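Local atomic coordinates of lipoprotein (Colwellia psychrerythraea, PDB entry 3O0Y), a protein that is of unknown function but is a putative lipoprotein, probably lipid-anchored, whose family belongs to a metallopeptidase clan, so it may be a hydrolase. Residues G402-D410 against H444-L452. Residues are numbered along the deposited sequence; the frame is centred on the assembly and turned at random.
Sequences GQYTSPAVD and HHWQIALNL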
ATOM      1  N   GLY A 402      11.424   1.175   1.536  1.00 11.26           N
ATOM      2  CA  GLY A 402      11.143   1.009   0.104  1.00 10.11           C
ATOM      3  C   GLY A 402       9.662   1.014  -0.172  1.00  9.74           C
ATOM      4  O   GLY A 402       8.873   0.802   0.731  1.00  8.97           O
ATOM      5  N   GLN A 403       9.266   1.199  -1.444  1.00  7.74           N
ATOM      6  CA  GLN A 403       7.826   1.227  -1.754  1.00  9.57           C
ATOM      7  C   GLN A 403       7.741   0.996  -3.246  1.00  8.75           C
ATOM      8  O   GLN A 403       8.692   1.248  -3.973  1.00 11.69           O
ATOM      9  CB  GLN A 403       7.278   2.598  -1.405  1.00 11.31           C
ATOM     10  CG  GLN A 403       5.804   2.750  -1.607  1.00 18.22           C
ATOM     11  CD  GLN A 403       5.318   3.976  -0.891  1.00 29.92           C
ATOM     12  OE1 GLN A 403       5.832   5.068  -1.107  1.00 33.47           O
ATOM     13  NE2 GLN A 403       4.423   3.772   0.074  1.00 37.84           N
ATOM     14  N   TYR A 404       6.592   0.556  -3.712  1.00  7.72           N
ATOM     15  CA  TYR A 404       6.360   0.420  -5.140  1.00  6.75           C
ATOM     16  C   TYR A 404       5.122   1.245  -5.433  1.00  9.16           C
ATOM     17  O   TYR A 404       4.107   1.141  -4.708  1.00  8.03           O
ATOM     18  CB  TYR A 404       6.085  -1.035  -5.553  1.00  7.44           C
ATOM     19  CG  TYR A 404       5.693  -1.163  -7.001  1.00  5.98           C
ATOM     20  CD1 TYR A 404       6.602  -1.043  -7.979  1.00  9.45           C
ATOM     21  CD2 TYR A 404       4.374  -1.355  -7.376  1.00  5.67           C
ATOM     22  CE1 TYR A 404       6.236  -1.139  -9.309  1.00  6.21           C
ATOM     23  CE2 TYR A 404       3.996  -1.458  -8.669  1.00  4.94           C
ATOM     24  CZ  TYR A 404       4.893  -1.304  -9.642  1.00  7.47           C
ATOM     25  OH  TYR A 404       4.520  -1.389 -10.949  1.00  8.27           O
ATOM     26  N   THR A 405       5.207   2.049  -6.474  1.00  7.94           N
ATOM     27  CA  THR A 405       4.018   2.746  -7.055  1.00  8.49           C
ATOM     28  C   THR A 405       3.671   2.260  -8.420  1.00  8.18           C
ATOM     29  O   THR A 405       4.554   2.011  -9.224  1.00  9.07           O
ATOM     30  CB  THR A 405       4.208   4.271  -7.063  1.00  9.07           C
ATOM     31  OG1 THR A 405       5.419   4.619  -7.744  1.00  8.70           O
ATOM     32  CG2 THR A 405       4.283   4.812  -5.619  1.00 12.19           C
ATOM     33  N   SER A 406       2.373   1.986  -8.623  1.00  8.03           N
ATOM     34  CA  SER A 406       1.909   1.423  -9.896  1.00  9.82           C
ATOM     35  C   SER A 406       2.152   2.347 -11.094  1.00  8.67           C
ATOM     36  O   SER A 406       2.189   3.582 -10.955  1.00  7.50           O
ATOM     37  CB  SER A 406       0.429   1.166  -9.779  1.00 12.10           C
ATOM     38  OG  SER A 406      -0.167   0.864 -11.080  1.00 18.32           O
ATOM     39  N   PRO A 407       2.351   1.754 -12.263  1.00  7.17           N
ATOM     40  CA  PRO A 407       2.294   2.613 -13.471  1.00  7.20           C
ATOM     41  C   PRO A 407       0.894   3.240 -13.682  1.00  7.74           C
ATOM     42  O   PRO A 407      -0.099   2.764 -13.169  1.00  9.34           O
ATOM     43  CB  PRO A 407       2.553   1.646 -14.596  1.00 10.24           C
ATOM     44  CG  PRO A 407       2.869   0.283 -13.945  1.00  8.50           C
ATOM     45  CD  PRO A 407       2.247   0.339 -12.600  1.00  8.25           C
ATOM     46  N   ALA A 408       0.847   4.311 -14.438  1.00  9.96           N
ATOM     47  CA  ALA A 408      -0.416   4.759 -15.007  1.00 10.93           C
ATOM     48  C   ALA A 408      -0.884   3.681 -15.994  1.00 10.67           C
ATOM     49  O   ALA A 408      -0.032   3.013 -16.615  1.00 10.58           O
ATOM     50  CB  ALA A 408      -0.151   6.104 -15.758  1.00  9.86           C
ATOM     51  N   VAL A 409      -2.191   3.498 -16.123  1.00 12.08           N
ATOM     52  CA  VAL A 409      -2.730   2.440 -16.979  1.00 14.09           C
ATOM     53  C   VAL A 409      -2.113   2.511 -18.357  1.00 13.38           C
ATOM     54  O   VAL A 409      -1.686   1.514 -18.923  1.00 14.71           O
ATOM     55  CB  VAL A 409      -4.242   2.434 -17.037  1.00 14.70           C
ATOM     56  CG1 VAL A 409      -4.744   1.239 -17.861  1.00 16.66           C
ATOM     57  CG2 VAL A 409      -4.773   2.390 -15.676  1.00 12.37           C
ATOM     58  N   ASP A 410      -1.911   3.725 -18.884  1.00 15.20           N
ATOM     59  CA  ASP A 410      -1.362   3.860 -20.252  1.00 17.11           C
ATOM     60  C   ASP A 410       0.121   3.778 -20.378  1.00 18.44           C
ATOM     61  O   ASP A 410       0.633   3.822 -21.478  1.00 18.85           O
ATOM     62  CB  ASP A 410      -1.859   5.151 -20.952  1.00 18.29           C
ATOM     63  CG  ASP A 410      -1.314   6.425 -20.323  1.00 24.06           C
ATOM     64  OD1 ASP A 410      -0.308   6.350 -19.526  1.00 20.35           O
ATOM     65  OD2 ASP A 410      -1.907   7.504 -20.638  1.00 21.62           O
ATOM     66  N   HIS A 444       5.890  -6.917  -6.400  1.00  5.88           N
ATOM     67  CA  HIS A 444       4.823  -5.985  -6.697  1.00  4.57           C
ATOM     68  C   HIS A 444       4.746  -5.563  -8.145  1.00  5.44           C
ATOM     69  O   HIS A 444       3.643  -5.561  -8.692  1.00  5.28           O
ATOM     70  CB  HIS A 444       4.924  -4.732  -5.865  1.00  4.58           C
ATOM     71  CG  HIS A 444       4.516  -4.871  -4.425  1.00  5.83           C
ATOM     72  ND1 HIS A 444       3.442  -5.650  -4.009  1.00  8.07           N
ATOM     73  CD2 HIS A 444       5.029  -4.297  -3.312  1.00  9.13           C
ATOM     74  CE1 HIS A 444       3.303  -5.501  -2.693  1.00  8.97           C
ATOM     75  NE2 HIS A 444       4.250  -4.694  -2.247  1.00  9.43           N
ATOM     76  N   HIS A 445       5.845  -5.178  -8.774  1.00  5.43           N
ATOM     77  CA  HIS A 445       5.781  -4.692 -10.154  1.00  5.66           C
ATOM     78  C   HIS A 445       5.271  -5.789 -11.098  1.00  6.16           C
ATOM     79  O   HIS A 445       4.341  -5.593 -11.905  1.00  6.95           O
ATOM     80  CB  HIS A 445       7.130  -4.152 -10.641  1.00  6.94           C
ATOM     81  CG  HIS A 445       7.070  -3.755 -12.091  1.00  6.13           C
ATOM     82  ND1 HIS A 445       6.367  -2.636 -12.489  1.00  6.07           N
ATOM     83  CD2 HIS A 445       7.437  -4.409 -13.230  1.00  7.87           C
ATOM     84  CE1 HIS A 445       6.380  -2.573 -13.824  1.00  6.84           C
ATOM     85  NE2 HIS A 445       7.002  -3.649 -14.308  1.00  6.36           N
ATOM     86  N   TRP A 446       5.837  -6.990 -10.994  1.00  5.01           N
ATOM     87  CA  TRP A 446       5.489  -8.046 -11.896  1.00  6.90           C
ATOM     88  C   TRP A 446       3.967  -8.331 -11.760  1.00  6.96           C
ATOM     89  O   TRP A 446       3.266  -8.462 -12.761  1.00  5.68           O
ATOM     90  CB  TRP A 446       6.340  -9.282 -11.634  1.00  7.31           C
ATOM     91  CG  TRP A 446       6.356 -10.293 -12.756  1.00  3.80           C
ATOM     92  CD1 TRP A 446       5.679 -11.485 -12.799  1.00  3.50           C
ATOM     93  CD2 TRP A 446       7.172 -10.255 -13.918  1.00  4.81           C
ATOM     94  NE1 TRP A 446       6.020 -12.172 -13.918  1.00  5.50           N
ATOM     95  CE2 TRP A 446       6.917 -11.443 -14.636  1.00  3.92           C
ATOM     96  CE3 TRP A 446       8.095  -9.332 -14.421  1.00  5.08           C
ATOM     97  CZ2 TRP A 446       7.547 -11.743 -15.832  1.00  5.66           C
ATOM     98  CZ3 TRP A 446       8.709  -9.642 -15.597  1.00  5.44           C
ATOM     99  CH2 TRP A 446       8.489 -10.852 -16.264  1.00  5.39           C
ATOM    100  N   GLN A 447       3.495  -8.397 -10.531  1.00  5.63           N
ATOM    101  CA  GLN A 447       2.100  -8.766 -10.252  1.00  7.03           C
ATOM    102  C   GLN A 447       1.159  -7.673 -10.672  1.00  6.34           C
ATOM    103  O   GLN A 447       0.226  -7.931 -11.476  1.00  5.97           O
ATOM    104  CB  GLN A 447       1.924  -9.129  -8.797  1.00  5.43           C
ATOM    105  CG  GLN A 447       0.537  -9.459  -8.345  1.00  5.02           C
ATOM    106  CD  GLN A 447      -0.238  -8.240  -7.971  1.00  6.05           C
ATOM    107  OE1 GLN A 447       0.065  -7.581  -6.990  1.00  9.40           O
ATOM    108  NE2 GLN A 447      -1.387  -8.024  -8.686  1.00  5.95           N
ATOM    109  N   ILE A 448       1.443  -6.457 -10.219  1.00  5.91           N
ATOM    110  CA  ILE A 448       0.535  -5.303 -10.544  1.00  6.03           C
ATOM    111  C   ILE A 448       0.466  -5.026 -12.051  1.00  6.45           C
ATOM    112  O   ILE A 448      -0.582  -4.807 -12.624  1.00  6.74           O
ATOM    113  CB  ILE A 448       0.963  -4.074  -9.743  1.00  6.52           C
ATOM    114  CG1 ILE A 448       0.518  -4.271  -8.298  1.00 10.33           C
ATOM    115  CG2 ILE A 448       0.419  -2.726 -10.319  1.00  6.86           C
ATOM    116  CD1 ILE A 448       1.116  -3.319  -7.331  1.00 14.44           C
ATOM    117  N   ALA A 449       1.601  -5.030 -12.715  1.00  4.85           N
ATOM    118  CA  ALA A 449       1.643  -4.830 -14.124  1.00  6.73           C
ATOM    119  C   ALA A 449       0.913  -5.911 -14.917  1.00  7.73           C
ATOM    120  O   ALA A 449       0.127  -5.619 -15.848  1.00  6.69           O
ATOM    121  CB  ALA A 449       3.159  -4.709 -14.593  1.00  5.61           C
ATOM    122  N   LEU A 450       1.087  -7.183 -14.524  1.00  6.01           N
ATOM    123  CA  LEU A 450       0.280  -8.246 -15.145  1.00  6.78           C
ATOM    124  C   LEU A 450      -1.217  -8.012 -14.920  1.00  6.93           C
ATOM    125  O   LEU A 450      -1.998  -8.231 -15.823  1.00  5.82           O
ATOM    126  CB  LEU A 450       0.739  -9.642 -14.699  1.00  7.15           C
ATOM    127  CG  LEU A 450       2.028 -10.124 -15.314  1.00  6.89           C
ATOM    128  CD1 LEU A 450       2.547 -11.419 -14.573  1.00  4.25           C
ATOM    129  CD2 LEU A 450       1.873 -10.379 -16.894  1.00  7.68           C
ATOM    130  N   ASN A 451      -1.617  -7.610 -13.715  1.00  5.38           N
ATOM    131  CA  ASN A 451      -3.027  -7.400 -13.469  1.00  5.30           C
ATOM    132  C   ASN A 451      -3.550  -6.267 -14.357  1.00  6.17           C
ATOM    133  O   ASN A 451      -4.638  -6.419 -14.932  1.00  6.32           O
ATOM    134  CB  ASN A 451      -3.247  -7.035 -12.040  1.00  4.91           C
ATOM    135  CG  ASN A 451      -4.691  -7.177 -11.601  1.00  9.27           C
ATOM    136  OD1 ASN A 451      -5.643  -7.381 -12.422  1.00 11.38           O
ATOM    137  ND2 ASN A 451      -4.887  -7.057 -10.315  1.00  5.69           N
ATOM    138  N   LEU A 452      -2.748  -5.198 -14.535  1.00  5.80           N
ATOM    139  CA  LEU A 452      -3.192  -4.115 -15.397  1.00  6.82           C
ATOM    140  C   LEU A 452      -3.367  -4.566 -16.824  1.00  8.09           C
ATOM    141  O   LEU A 452      -4.315  -4.146 -17.516  1.00  8.30           O
ATOM    142  CB  LEU A 452      -2.181  -2.992 -15.387  1.00  8.72           C
ATOM    143  CG  LEU A 452      -2.137  -2.143 -14.167  1.00  8.49           C
ATOM    144  CD1 LEU A 452      -0.860  -1.167 -14.291  1.00  9.76           C
ATOM    145  CD2 LEU A 452      -3.461  -1.368 -13.885  1.00 12.05           C
TER
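Tyr404 and His444 start the contact with their CA atoms 6.8 Å apart, where strand 402-405, ending, reaches the beginning of helix 444-452; the strand points along the helix direction, 14° between them and 9.2 Å between axes at closest approach. Loop 406-409 then follows the helix, so that Ser406 lies abreast of Ile448 and Val409 of Leu452. Tyr404 lays its ring against the helix's first turn: the backbone N of His445 sits over the ring centre, 4.0 Å above its plane. With chi1 at 174°, Tyr404 swings its ring away from its own backbone N and across the helix start, and its OH meets His445 ND1 at 2.7 Å, at the edge of the imidazole; the two rings touch rim to rim. His445 NE2 is in turn tied to Tyr384 O, so both imidazole nitrogens are engaged and the ring's rotation is fixed. This edge strand of the small mixed sheet packs through Tyr404 against the helix that carries His444. His438, Glu439 and His444 form a longer HExxxxH variant of the metallopeptidase motif and, with Glu471, are consistent with that clan's metal site. A phenylalanine replacing Tyr404 would probably leave His445 ND1 without its hydroxyl partner. Further along, Ile448 CD1 touches Tyr404 CE2 (3.7 Å), while its CG2 branch reaches Ser406. Ser406 OG donates to Pro407 O, approaching within that carbonyl's plane where a lone pair lies, and Pro407 CD rests on Leu452 CD1 (3.8 Å).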